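Local coordinates for uncharacterised protein (Vibrio cholerae, PDB 5KKO) that is of unknown function but folds into a short strand and two helices and packs against a second copy in the crystal, at the interface of chains A and B. Numbering follows the deposited sequence. Chains: chain A/B, Uncharacterised protein.

The interface of chains A and B. Residues chain A 4-6; chain B 8-11.
Backbone to backbone, the N-terminal strands of two copies of this small helical protein meet in the crystal, and possibly in solution, as an antiparallel beta bridge between A:Tyr6 and B:Asp10, repeated with the chains exchanged by two-fold symmetry. The amide of B:Glu11 gives a hydrogen bond to the carbonyl of A:Lys5 (N to O 2.8 Å), bent to 145° at the hydrogen. B:Glu11 opens helix 11-21 of its chain, so the bond joins the residue just before strand 6-10 of chain A to the first turn of that helix. A:Tyr6 turns one face of its ring, on the CD1/CE1 side, to B:Asp10: CE1 lies 3.5 Å from the B:Asp10 methylene carbon CB. CD1 is 3.5 Å from the backbone N of B:Asp10. Ring and carboxylate planes stand 73° apart, and the methylene, not the carboxylate, meets the ring. On the opposite side of the ring plane, B:Gln8 CB comes up to the rim at CD1 (3.8 Å). Bent at chi2 (-88°), the B:Gln8 chain curls back so that its amide oxygen OE1 faces the A:Tyr6 CB. One water links this OE1 (2.6 Å) to the main-chain O of A:Tyr6 (3.1 Å), extending the strand contact through solvent. At the N-terminal end of helix 11-21, selenomethionine A:Met4 is folded at chi2 and chi3 and sets its selenium SE 3.9 Å from the B:Glu11 amide N. The extended B:Glu11 side chain crosses that of A:Lys5, bringing OE1 3.8 Å from the lysine CB. The lysine ammonium is not in contact with the carboxylate, although the opposite charges may still attract weakly.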
# COMPACT_ATOMS: atom_id res chain seq x y z
N MSE A 4 14.81 14.31 12.18
CA MSE A 4 14.56 14.37 10.74
C MSE A 4 13.34 13.58 10.46
O MSE A 4 13.26 12.44 10.84
CB MSE A 4 15.76 13.79 10.02
CG MSE A 4 15.46 13.51 8.55
SE MSE A 4 15.60 15.15 7.46
CE MSE A 4 13.95 16.04 7.89
N LYS A 5 12.50 14.08 9.59
CA LYS A 5 11.28 13.40 9.23
C LYS A 5 11.59 12.44 8.09
O LYS A 5 12.36 12.79 7.17
CB LYS A 5 10.20 14.40 8.86
CG LYS A 5 8.87 13.77 8.63
CD LYS A 5 7.80 14.84 8.56
CE LYS A 5 6.51 14.23 8.07
NZ LYS A 5 5.26 15.04 8.17
N TYR A 6 11.10 11.21 8.21
CA TYR A 6 11.20 10.22 7.13
C TYR A 6 9.82 9.80 6.66
O TYR A 6 8.88 9.71 7.45
CB TYR A 6 11.97 8.99 7.54
CG TYR A 6 13.43 9.22 7.70
CD1 TYR A 6 14.33 8.81 6.72
CD2 TYR A 6 13.92 9.81 8.83
CE1 TYR A 6 15.68 8.96 6.85
CE2 TYR A 6 15.31 10.00 9.00
CZ TYR A 6 16.18 9.57 7.99
OH TYR A 6 17.54 9.79 8.21
N GLN B 8 12.62 4.13 3.47
CA GLN B 8 12.47 5.42 4.13
C GLN B 8 13.13 6.48 3.28
O GLN B 8 14.28 6.32 2.86
CB GLN B 8 13.13 5.40 5.51
CG GLN B 8 12.51 4.38 6.47
CD GLN B 8 11.32 4.92 7.25
OE1 GLN B 8 10.52 5.71 6.74
NE2 GLN B 8 11.19 4.48 8.50
N ILE B 9 12.40 7.56 3.02
CA ILE B 9 12.94 8.75 2.37
C ILE B 9 13.06 9.87 3.40
O ILE B 9 12.03 10.35 3.91
CB ILE B 9 12.04 9.17 1.22
CG1 ILE B 9 11.78 7.98 0.32
CG2 ILE B 9 12.66 10.39 0.45
CD1 ILE B 9 10.80 8.27 -0.83
N ASP B 10 14.30 10.39 3.61
CA ASP B 10 14.42 11.54 4.50
C ASP B 10 13.78 12.78 3.84
O ASP B 10 13.77 12.90 2.59
CB ASP B 10 15.87 11.82 4.87
CG ASP B 10 16.69 12.18 3.67
OD1 ASP B 10 17.12 11.28 2.92
OD2 ASP B 10 16.80 13.38 3.42
N GLU B 11 13.25 13.68 4.68
CA GLU B 11 12.62 14.90 4.18
C GLU B 11 13.57 15.75 3.32
O GLU B 11 13.10 16.41 2.37
CB GLU B 11 12.07 15.73 5.35
CG GLU B 11 11.14 16.86 4.85
CD GLU B 11 10.22 17.36 5.91
OE1 GLU B 11 10.69 17.67 7.01
OE2 GLU B 11 9.00 17.42 5.65
O HOH W 1 8.53 6.72 8.13